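Local structure of lipid II:glycine glycyltransferase (6SNR) at residues Leu69-Arg74 with Asp140-Arg145; Asp157-Ser162 with Met336-Met341; Ser184-Leu189 with Tyr212-Tyr217; Leu233-Asn238 with Glu292-Glu297. The protein probably adds the first glycine of the pentaglycine bridge to membrane-bound lipid II, using glycyl-tRNA as donor, during staphylococcal peptidoglycan synthesis. All coordinates share one frame; numbering follows the deposited sequence.

Interaction 1: Leu69-Arg74 with Asp140-Arg145; sequences LCYISR and DYIQPR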
# COMPACT_ATOMS: atom_id res chain seq x y z
N LEU A 69 15.07 23.87 1.29
CA LEU A 69 14.84 23.02 0.13
C LEU A 69 13.38 23.17 -0.33
O LEU A 69 12.51 23.20 0.53
CB LEU A 69 15.06 21.53 0.46
CG LEU A 69 14.77 20.53 -0.71
CD1 LEU A 69 15.60 20.75 -1.97
CD2 LEU A 69 14.86 19.07 -0.25
N CYS A 70 13.18 23.33 -1.62
CA CYS A 70 11.85 23.21 -2.27
C CYS A 70 11.72 21.80 -2.82
O CYS A 70 12.40 21.43 -3.79
CB CYS A 70 11.68 24.24 -3.40
SG CYS A 70 10.09 24.14 -4.24
N TYR A 71 10.84 20.99 -2.23
CA TYR A 71 10.68 19.62 -2.68
C TYR A 71 9.25 19.40 -3.18
O TYR A 71 8.29 19.54 -2.39
CB TYR A 71 11.03 18.67 -1.55
CG TYR A 71 10.90 17.18 -1.86
CD1 TYR A 71 11.12 16.67 -3.14
CD2 TYR A 71 10.43 16.32 -0.86
CE1 TYR A 71 10.94 15.31 -3.42
CE2 TYR A 71 10.25 14.96 -1.14
CZ TYR A 71 10.53 14.47 -2.40
OH TYR A 71 10.30 13.11 -2.65
N ILE A 72 9.14 19.10 -4.45
CA ILE A 72 7.86 18.84 -5.15
C ILE A 72 7.72 17.33 -5.21
O ILE A 72 8.04 16.71 -6.23
CB ILE A 72 7.77 19.49 -6.54
CG1 ILE A 72 8.13 21.00 -6.46
CG2 ILE A 72 6.37 19.29 -7.15
CD1 ILE A 72 7.98 21.79 -7.73
N SER A 73 7.25 16.76 -4.11
CA SER A 73 7.33 15.26 -3.92
C SER A 73 6.31 14.56 -4.81
O SER A 73 5.07 14.73 -4.67
CB SER A 73 7.10 14.89 -2.43
OG SER A 73 5.87 15.43 -1.89
N ARG A 74 6.81 13.77 -5.77
CA ARG A 74 6.01 13.14 -6.82
C ARG A 74 5.22 14.12 -7.72
O ARG A 74 4.26 13.76 -8.37
CB ARG A 74 5.10 12.05 -6.23
CG ARG A 74 5.89 10.86 -5.66
CD ARG A 74 6.30 9.96 -6.77
NE ARG A 74 6.93 8.71 -6.31
CZ ARG A 74 8.15 8.29 -6.64
NH1 ARG A 74 8.95 9.03 -7.41
NH2 ARG A 74 8.52 7.07 -6.20
N ASP A 140 20.76 7.90 -2.66
CA ASP A 140 21.06 9.13 -3.42
C ASP A 140 19.81 9.94 -3.81
O ASP A 140 19.90 11.07 -4.32
CB ASP A 140 21.88 8.80 -4.67
CG ASP A 140 23.31 8.49 -4.36
OD1 ASP A 140 23.60 8.21 -3.17
OD2 ASP A 140 24.11 8.53 -5.32
N TYR A 141 18.65 9.35 -3.59
CA TYR A 141 17.43 10.09 -3.79
C TYR A 141 16.41 9.76 -2.71
O TYR A 141 16.51 8.78 -2.02
CB TYR A 141 16.89 9.89 -5.20
CG TYR A 141 17.29 8.60 -5.95
CD1 TYR A 141 16.69 7.42 -5.65
CD2 TYR A 141 18.17 8.65 -7.04
CE1 TYR A 141 16.96 6.28 -6.36
CE2 TYR A 141 18.47 7.48 -7.77
CZ TYR A 141 17.87 6.30 -7.39
OH TYR A 141 18.11 5.17 -8.12
N ILE A 142 15.39 10.65 -2.57
CA ILE A 142 14.47 10.57 -1.47
C ILE A 142 13.46 9.40 -1.57
O ILE A 142 13.25 8.68 -0.58
CB ILE A 142 13.71 11.90 -1.31
CG1 ILE A 142 14.71 13.03 -1.06
CG2 ILE A 142 12.69 11.82 -0.18
CD1 ILE A 142 14.05 14.42 -0.99
N GLN A 143 12.82 9.28 -2.70
CA GLN A 143 11.83 8.23 -2.90
C GLN A 143 12.47 7.02 -3.56
O GLN A 143 13.47 7.13 -4.26
CB GLN A 143 10.68 8.70 -3.77
CG GLN A 143 9.90 9.92 -3.23
CD GLN A 143 9.26 9.71 -1.90
OE1 GLN A 143 8.80 8.59 -1.56
NE2 GLN A 143 9.21 10.78 -1.08
N PRO A 144 11.82 5.87 -3.40
CA PRO A 144 12.26 4.74 -4.26
C PRO A 144 12.06 5.06 -5.74
O PRO A 144 11.06 5.66 -6.17
CB PRO A 144 11.32 3.60 -3.85
CG PRO A 144 10.71 3.97 -2.53
CD PRO A 144 10.70 5.49 -2.52
N ARG A 145 13.04 4.66 -6.55
CA ARG A 145 12.98 4.82 -7.99
C ARG A 145 12.37 3.59 -8.66
O ARG A 145 12.10 3.61 -9.84
CB ARG A 145 14.39 5.11 -8.58
CG ARG A 145 14.32 5.57 -10.02
CD ARG A 145 15.67 6.02 -10.61
NE ARG A 145 16.56 4.88 -10.83
CZ ARG A 145 16.49 4.08 -11.89
NH1 ARG A 145 15.56 4.24 -12.80
NH2 ARG A 145 17.34 3.05 -11.99
O HOH W 1 11.38 7.98 -8.44
O HOH W 2 7.02 7.25 -3.40

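Interaction 2: Asp157-Ser162 with Met336-Met341; sequences DELLNS and MQYTMM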
# COMPACT_ATOMS: atom_id res chain seq x y z
N ASP A 157 -11.08 -14.10 -9.51
CA ASP A 157 -10.30 -15.23 -10.03
C ASP A 157 -9.10 -14.78 -10.83
O ASP A 157 -8.03 -15.30 -10.65
CB ASP A 157 -11.20 -16.15 -10.92
CG ASP A 157 -10.60 -17.54 -11.11
OD1 ASP A 157 -10.51 -18.28 -10.08
OD2 ASP A 157 -10.21 -17.91 -12.24
N GLU A 158 -9.24 -13.78 -11.71
CA GLU A 158 -8.11 -13.28 -12.48
C GLU A 158 -7.02 -12.69 -11.57
O GLU A 158 -5.84 -12.83 -11.83
CB GLU A 158 -8.56 -12.16 -13.42
CG GLU A 158 -9.50 -12.51 -14.56
CD GLU A 158 -9.92 -11.23 -15.33
OE1 GLU A 158 -9.47 -11.07 -16.50
OE2 GLU A 158 -10.65 -10.35 -14.77
N LEU A 159 -7.46 -12.03 -10.51
CA LEU A 159 -6.53 -11.40 -9.56
C LEU A 159 -5.69 -12.47 -8.85
O LEU A 159 -4.46 -12.43 -8.86
CB LEU A 159 -7.29 -10.54 -8.57
CG LEU A 159 -6.47 -9.83 -7.49
CD1 LEU A 159 -5.38 -8.93 -8.09
CD2 LEU A 159 -7.41 -9.05 -6.57
N LEU A 160 -6.41 -13.45 -8.27
CA LEU A 160 -5.75 -14.59 -7.64
C LEU A 160 -4.81 -15.32 -8.61
O LEU A 160 -3.70 -15.66 -8.28
CB LEU A 160 -6.82 -15.53 -7.02
CG LEU A 160 -6.27 -16.73 -6.26
CD1 LEU A 160 -5.36 -16.36 -5.11
CD2 LEU A 160 -7.44 -17.54 -5.78
N ASN A 161 -5.28 -15.57 -9.84
CA ASN A 161 -4.47 -16.21 -10.89
C ASN A 161 -3.14 -15.51 -11.21
O ASN A 161 -2.13 -16.16 -11.60
CB ASN A 161 -5.31 -16.38 -12.18
CG ASN A 161 -6.46 -17.38 -12.05
OD1 ASN A 161 -6.47 -18.24 -11.17
ND2 ASN A 161 -7.46 -17.24 -12.93
N SER A 162 -3.10 -14.17 -10.99
CA SER A 162 -1.90 -13.38 -11.26
C SER A 162 -0.78 -13.59 -10.26
O SER A 162 0.36 -13.32 -10.56
CB SER A 162 -2.27 -11.86 -11.35
OG SER A 162 -2.50 -11.29 -10.07
N MET A 336 -5.24 -10.81 4.52
CA MET A 336 -5.20 -9.33 4.53
C MET A 336 -4.89 -8.71 3.16
O MET A 336 -5.68 -7.86 2.66
CB MET A 336 -4.18 -8.81 5.55
CG MET A 336 -4.48 -7.39 6.01
SD MET A 336 -3.34 -6.93 7.33
CE MET A 336 -1.73 -7.04 6.63
N GLN A 337 -3.83 -9.19 2.53
CA GLN A 337 -3.41 -8.64 1.20
C GLN A 337 -4.50 -8.79 0.16
O GLN A 337 -4.86 -7.84 -0.53
CB GLN A 337 -2.14 -9.26 0.68
CG GLN A 337 -0.89 -8.83 1.42
CD GLN A 337 -0.59 -7.34 1.27
OE1 GLN A 337 -1.07 -6.68 0.33
NE2 GLN A 337 0.26 -6.82 2.17
N TYR A 338 -5.03 -10.00 -0.00
CA TYR A 338 -6.02 -10.23 -1.04
C TYR A 338 -7.30 -9.42 -0.78
O TYR A 338 -7.89 -8.87 -1.71
CB TYR A 338 -6.30 -11.76 -1.10
CG TYR A 338 -7.28 -12.20 -2.18
CD1 TYR A 338 -7.03 -11.94 -3.52
CD2 TYR A 338 -8.40 -12.97 -1.87
CE1 TYR A 338 -7.88 -12.39 -4.54
CE2 TYR A 338 -9.26 -13.42 -2.89
CZ TYR A 338 -8.98 -13.12 -4.21
OH TYR A 338 -9.81 -13.56 -5.24
N THR A 339 -7.74 -9.36 0.48
CA THR A 339 -8.91 -8.57 0.88
C THR A 339 -8.71 -7.07 0.53
O THR A 339 -9.63 -6.43 0.00
CB THR A 339 -9.23 -8.74 2.37
OG1 THR A 339 -9.49 -10.14 2.62
CG2 THR A 339 -10.45 -7.98 2.70
N MET A 340 -7.50 -6.57 0.79
CA MET A 340 -7.21 -5.14 0.58
C MET A 340 -7.17 -4.82 -0.90
O MET A 340 -7.66 -3.75 -1.32
CB MET A 340 -5.90 -4.69 1.28
CG MET A 340 -6.06 -4.62 2.80
SD MET A 340 -4.64 -3.91 3.64
CE MET A 340 -3.37 -5.02 3.15
N MET A 341 -6.67 -5.74 -1.71
CA MET A 341 -6.67 -5.54 -3.14
C MET A 341 -8.08 -5.47 -3.65
O MET A 341 -8.42 -4.61 -4.47
CB MET A 341 -5.90 -6.63 -3.85
CG MET A 341 -4.40 -6.58 -3.66
SD MET A 341 -3.67 -8.05 -4.44
CE MET A 341 -1.94 -7.85 -4.05

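Interaction 3: Ser184-Leu189 with Tyr212-Tyr217; sequences SDREGL and YFENIY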
# COMPACT_ATOMS: atom_id res chain seq x y z
N SER A 184 -11.08 -1.18 9.83
CA SER A 184 -11.14 -0.63 11.18
C SER A 184 -11.33 0.90 11.18
O SER A 184 -11.75 1.46 10.15
CB SER A 184 -9.90 -1.05 11.98
OG SER A 184 -10.00 -0.79 13.38
N ASP A 185 -11.05 1.50 12.33
CA ASP A 185 -11.18 2.94 12.57
C ASP A 185 -9.99 3.50 13.33
O ASP A 185 -8.97 2.83 13.62
CB ASP A 185 -12.48 3.23 13.35
CG ASP A 185 -12.53 2.53 14.70
OD1 ASP A 185 -11.48 2.12 15.21
OD2 ASP A 185 -13.64 2.36 15.24
N ARG A 186 -10.06 4.77 13.67
CA ARG A 186 -8.94 5.37 14.38
C ARG A 186 -8.55 4.65 15.67
O ARG A 186 -7.36 4.51 15.97
CB ARG A 186 -9.25 6.85 14.68
CG ARG A 186 -8.05 7.61 15.19
CD ARG A 186 -8.46 9.05 15.54
NE ARG A 186 -7.31 9.92 15.68
CZ ARG A 186 -6.72 10.29 16.82
NH1 ARG A 186 -5.68 11.10 16.78
NH2 ARG A 186 -7.12 9.81 18.00
N GLU A 187 -9.54 4.19 16.43
CA GLU A 187 -9.28 3.45 17.66
C GLU A 187 -8.48 2.16 17.38
O GLU A 187 -7.68 1.74 18.21
CB GLU A 187 -10.57 3.13 18.42
CG GLU A 187 -10.34 2.72 19.86
CD GLU A 187 -9.84 3.87 20.73
OE1 GLU A 187 -10.56 4.89 20.83
OE2 GLU A 187 -8.73 3.76 21.30
N GLY A 188 -8.65 1.61 16.18
CA GLY A 188 -7.87 0.44 15.72
C GLY A 188 -6.37 0.66 15.65
O GLY A 188 -5.54 -0.30 15.63
N LEU A 189 -5.93 1.93 15.61
CA LEU A 189 -4.51 2.20 15.49
C LEU A 189 -3.70 1.77 16.72
O LEU A 189 -2.50 1.63 16.63
CB LEU A 189 -4.22 3.69 15.17
CG LEU A 189 -4.70 4.11 13.77
CD1 LEU A 189 -4.76 5.64 13.63
CD2 LEU A 189 -3.89 3.49 12.63
N TYR A 212 2.52 8.79 15.25
CA TYR A 212 3.04 8.83 13.89
C TYR A 212 1.99 8.30 12.89
O TYR A 212 1.76 8.89 11.83
CB TYR A 212 4.35 8.04 13.78
CG TYR A 212 4.85 7.92 12.35
CD1 TYR A 212 4.43 6.86 11.53
CD2 TYR A 212 5.71 8.87 11.81
CE1 TYR A 212 4.86 6.77 10.22
CE2 TYR A 212 6.14 8.78 10.51
CZ TYR A 212 5.72 7.73 9.71
OH TYR A 212 6.18 7.64 8.42
N PHE A 213 1.33 7.21 13.25
CA PHE A 213 0.28 6.67 12.39
C PHE A 213 -1.01 7.49 12.44
O PHE A 213 -1.72 7.64 11.45
CB PHE A 213 0.08 5.17 12.72
CG PHE A 213 1.31 4.36 12.49
CD1 PHE A 213 1.81 4.19 11.21
CD2 PHE A 213 1.99 3.76 13.54
CE1 PHE A 213 2.97 3.48 10.99
CE2 PHE A 213 3.14 3.04 13.32
CZ PHE A 213 3.63 2.89 12.05
N GLU A 214 -1.34 8.04 13.61
CA GLU A 214 -2.49 8.89 13.74
C GLU A 214 -2.37 10.14 12.83
O GLU A 214 -3.34 10.54 12.25
CB GLU A 214 -2.68 9.27 15.22
CG GLU A 214 -3.39 8.18 16.01
CD GLU A 214 -3.42 8.44 17.51
OE1 GLU A 214 -2.58 9.23 18.01
OE2 GLU A 214 -4.25 7.81 18.18
N ASN A 215 -1.17 10.66 12.72
CA ASN A 215 -0.90 11.87 11.91
C ASN A 215 -1.23 11.63 10.44
O ASN A 215 -1.93 12.40 9.80
CB ASN A 215 0.56 12.22 12.04
CG ASN A 215 0.94 13.45 11.26
OD1 ASN A 215 0.39 14.52 11.49
ND2 ASN A 215 1.93 13.32 10.37
N ILE A 216 -0.80 10.49 9.95
CA ILE A 216 -1.17 10.11 8.57
C ILE A 216 -2.67 9.79 8.42
O ILE A 216 -3.41 10.28 7.53
CB ILE A 216 -0.23 8.99 8.05
CG1 ILE A 216 -0.22 7.75 8.94
CG2 ILE A 216 1.22 9.45 7.97
CD1 ILE A 216 0.84 6.74 8.56
N TYR A 217 -3.19 8.96 9.31
CA TYR A 217 -4.55 8.55 9.17
C TYR A 217 -5.59 9.68 9.24
O TYR A 217 -6.53 9.73 8.43
CB TYR A 217 -4.82 7.45 10.23
CG TYR A 217 -6.18 6.80 10.16
CD1 TYR A 217 -6.41 5.67 9.36
CD2 TYR A 217 -7.24 7.26 10.91
CE1 TYR A 217 -7.66 5.07 9.30
CE2 TYR A 217 -8.49 6.66 10.87
CZ TYR A 217 -8.70 5.55 10.07
OH TYR A 217 -9.94 4.92 10.03
O HOH W 3 -10.08 2.75 8.38
O HOH W 4 -5.96 5.74 18.35

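Interaction 4: Leu233-Asn238 with Glu292-Glu297; sequences LDPKEN and EALEKE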
# COMPACT_ATOMS: atom_id res chain seq x y z
N LEU A 233 -8.76 -13.39 14.69
CA LEU A 233 -9.13 -14.79 14.88
C LEU A 233 -10.12 -14.75 16.03
O LEU A 233 -9.75 -14.33 17.12
CB LEU A 233 -7.91 -15.61 15.27
CG LEU A 233 -8.22 -17.05 15.76
CD1 LEU A 233 -9.04 -17.79 14.70
CD2 LEU A 233 -6.93 -17.78 16.05
N ASP A 234 -11.38 -15.09 15.76
CA ASP A 234 -12.43 -15.00 16.77
C ASP A 234 -12.92 -16.41 17.11
O ASP A 234 -13.59 -17.04 16.29
CB ASP A 234 -13.63 -14.20 16.30
CG ASP A 234 -14.57 -13.88 17.44
OD1 ASP A 234 -14.18 -13.08 18.32
OD2 ASP A 234 -15.67 -14.46 17.50
N PRO A 235 -12.62 -16.86 18.33
CA PRO A 235 -13.03 -18.23 18.71
C PRO A 235 -14.52 -18.49 18.66
O PRO A 235 -14.92 -19.57 18.22
CB PRO A 235 -12.57 -18.34 20.16
CG PRO A 235 -11.44 -17.40 20.27
CD PRO A 235 -11.72 -16.26 19.32
N LYS A 236 -15.36 -17.56 19.11
CA LYS A 236 -16.82 -17.79 19.06
C LYS A 236 -17.34 -18.01 17.66
O LYS A 236 -18.17 -18.90 17.42
CB LYS A 236 -17.59 -16.61 19.65
CG LYS A 236 -17.66 -16.60 21.15
CD LYS A 236 -18.66 -15.56 21.63
CE LYS A 236 -18.56 -15.34 23.14
NZ LYS A 236 -17.19 -14.97 23.60
N GLU A 237 -16.89 -17.18 16.72
CA GLU A 237 -17.34 -17.32 15.36
C GLU A 237 -16.94 -18.70 14.82
O GLU A 237 -17.73 -19.36 14.15
CB GLU A 237 -16.74 -16.24 14.45
CG GLU A 237 -17.27 -14.82 14.67
CD GLU A 237 -16.86 -13.89 13.53
OE1 GLU A 237 -15.82 -14.13 12.88
OE2 GLU A 237 -17.59 -12.92 13.25
N ASN A 238 -15.72 -19.11 15.12
CA ASN A 238 -15.19 -20.36 14.57
C ASN A 238 -15.87 -21.57 15.18
O ASN A 238 -16.12 -22.54 14.46
CB ASN A 238 -13.70 -20.45 14.74
CG ASN A 238 -12.96 -19.45 13.87
OD1 ASN A 238 -13.54 -18.46 13.42
ND2 ASN A 238 -11.71 -19.73 13.62
N GLU A 292 -12.48 -23.37 22.49
CA GLU A 292 -12.96 -22.99 23.79
C GLU A 292 -11.88 -22.52 24.73
O GLU A 292 -12.13 -21.55 25.48
CB GLU A 292 -13.71 -24.16 24.47
CG GLU A 292 -15.08 -24.37 23.91
CD GLU A 292 -15.72 -25.71 24.30
OE1 GLU A 292 -15.07 -26.51 24.98
OE2 GLU A 292 -16.88 -25.94 23.91
N ALA A 293 -10.71 -23.18 24.71
CA ALA A 293 -9.52 -22.82 25.49
C ALA A 293 -9.08 -21.44 25.06
O ALA A 293 -8.85 -20.57 25.87
CB ALA A 293 -8.39 -23.83 25.27
N LEU A 294 -9.04 -21.24 23.75
CA LEU A 294 -8.68 -19.91 23.22
C LEU A 294 -9.68 -18.84 23.60
O LEU A 294 -9.30 -17.71 23.90
CB LEU A 294 -8.51 -19.97 21.72
CG LEU A 294 -7.98 -18.69 21.08
CD1 LEU A 294 -6.58 -18.39 21.58
CD2 LEU A 294 -8.01 -18.85 19.57
N GLU A 295 -10.96 -19.16 23.56
CA GLU A 295 -11.97 -18.22 23.95
C GLU A 295 -11.78 -17.77 25.39
O GLU A 295 -12.00 -16.60 25.70
CB GLU A 295 -13.34 -18.82 23.74
CG GLU A 295 -14.47 -17.81 23.84
CD GLU A 295 -15.84 -18.47 23.70
OE1 GLU A 295 -15.94 -19.73 23.78
OE2 GLU A 295 -16.81 -17.73 23.55
N LYS A 296 -11.35 -18.67 26.28
CA LYS A 296 -11.13 -18.32 27.69
C LYS A 296 -10.01 -17.28 27.85
O LYS A 296 -10.12 -16.35 28.65
CB LYS A 296 -10.81 -19.57 28.53
N GLU A 297 -8.95 -17.45 27.07
CA GLU A 297 -7.86 -16.47 26.98
C GLU A 297 -8.30 -15.18 26.30
O GLU A 297 -8.10 -14.08 26.84
CB GLU A 297 -6.67 -17.06 26.22
CG GLU A 297 -5.72 -17.89 27.07
CD GLU A 297 -4.93 -17.03 28.04
OE1 GLU A 297 -4.14 -16.17 27.59
OE2 GLU A 297 -5.10 -17.22 29.26

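Interaction 1: Leu69-Arg74 with Asp140-Arg145
With CG anti to the backbone N (chi1 179°), Y71 reaches from strand 68-78 toward I142 and Q143, and a bend in Q143 at chi2 (-61°) brings its CD to 3.6 Å from Y71 OH. The Q143 amide and the phenol ring lie nearly in one plane. Q143 NE2 therefore meets the ring at its edge and donates to Y71 OH over 3.0 Å, with the oxygen lying in the amide plane. I142 arrives over a face instead: its CD1 sits 3.8 Å from the ring centroid in a CH-pi contact, while S73 CB lies toward the rim of the opposite face. Further along, R74 NH2 donates to P144 O at 2.9 Å, within the guanidinium plane and nearly in line with the carbonyl. Q143 CB rests against one face of this group, 3.6 Å from R74 NH2. A water links R74 NH1 to P144 O, and a second donates to Q143 OE1 while accepting only a weak bond from R74 NH2. D108 gives the strand side further partners, binding Y71 OH through OD2 and the backbone N of R74 through OD1. The phenol oxygen thus has two partners, and the NE2 bond to Y71 and the water on OE1 together help set the rotation of the Q143 amide; with R74 they tie the first sheet to the irregular segment leading into the second.

Interaction 2: Asp157-Ser162 with Met336-Met341
L159 and Y338 carry the apolar part of this contact, their side chains sliding past one another in opposite directions. L159 CD2 lies 3.9 Å from Y338 CE1 and equally close, 3.9 Å, to M341 CB, wedging between two residues one helical turn apart. The other methyl, L159 CD1, approaches M341 SD at 4.1 Å. L160 joins through its CB, which is 4.1 Å from Y338 CE1. Y338 has CG anti to the backbone N (chi1 -178°), and the end of its side chain comes nearer to the 157-162 helix than the direction of its CB alone would suggest.

Polar bonds stay within or beside the helices. Y338 OH is bonded to the backbone O of D156, so the phenol end is satisfied at the start of helix 156-162. Within the 157-162 segment, S162 OG donates to L159 O at 2.6 Å, on a lone pair, and the same carbonyl also accepts from S162 N.

The segment axes approach to 11.4 Å at 137° between their directions, nearer antiparallel than parallel. Helix 165-177 packs V171 against both L160 and Y338, whereas F354 and Y352 of strand 351-356 lie against M341, so helix 332-347 is sandwiched between this helical layer and the second sheet.

Interaction 3: Ser184-Leu189 with Tyr212-Tyr217
The R186 guanidinium has the E214 carboxylate stacked over one face, their planes only 13° apart, with E214 OE2 3.3 Å above the R186 plane and displaced toward the rim. At 3.5 Å, R186 NH2 and E214 OE2 form a salt bridge of charge alone, since no N-H points at the oxygen. The Y217 ring receives a water at its edge, in plane; this water accepts from Y217 OH at 2.7 Å and donates to S184 O. L189 CD1 and R186 N come up to the same ring obliquely.

R186 is extended from CG to NE, with CG anti to the backbone N (chi1 -169°), and its NE makes a further salt bridge to D218. A second water donates to both R186 O and E214 OE2. Beside these polar links, L189 CD1 packs 3.7 Å from E214 CG and 3.9 Å from Y217 CB. The turn carrying R186 is braced by an Asx motif, in which G188 N donates to D185 OD1 at 3.0 Å.

This contact seats helix 210-220 against the loop entering helix 189-202. L228 of strand 226-233 and L308 of strand 302-312 touch both L189 and Y217, placing the pair on the second sheet.

Interaction 4: Leu233-Asn238 with Glu292-Glu297
K236 NZ and E295 OE2 form a salt bridge with a hydrogen bond, measured at 2.8 Å, although the position of that carboxylate oxygen is less certain because it crowds the lysine chain in the model. K236 bends at chi4 (56°), which turns NZ toward the glutamate, and the two side chains cross at about a right angle. NZ has a second, weak bond to P299 O. On the first segment D234 occupies the N-cap position, its OD2 accepting from E237 N at 3.1 Å on the anti side, which secures the first turn of helix 235-262.

Inward from the charges, P235 supplies the apolar middle of the contact. Its ring lies against the other helix where the backbones come nearest, the CA atoms of P235 and E295 being 5.3 Å apart. P235 CB packs 3.7 Å from E295 CB, and P235 CG lies 3.8 Å from L294 CG. L294 CD2 then meets L233 CD2 at 3.8 Å, extending the apolar strip onto the end of the preceding strand.

These residues form the root of the long helical hairpin 235-262 and 267-297, the coiled-coil arm familiar from Fem ligases. F327 touches both L233 and L294. L233 also shares a backbone hydrogen bond with I302, so strands 226-233 and 302-312 pair where the arm joins the second sheet.

In the fold
Interaction 2 is the buried contact of the four, almost wholly apolar across its helix pair, whereas the other three are partly buried and mix packing with charge or water. Interaction 1 belongs to the first sheet and its link onward; the remaining three surround the second sheet. Interactions 3 and 4 share strands 226-233 and 302-312 as neighbours, yet their centres are about 26 Å apart. Both pair lysine or arginine with glutamate at an exposed edge beside aliphatic packing, the latter with a less certain oxygen position, but interaction 1 uses neutral acceptors, a phenol oxygen and a carbonyl. Interaction 4, at the base of the arm, lies farthest from the chain's centre.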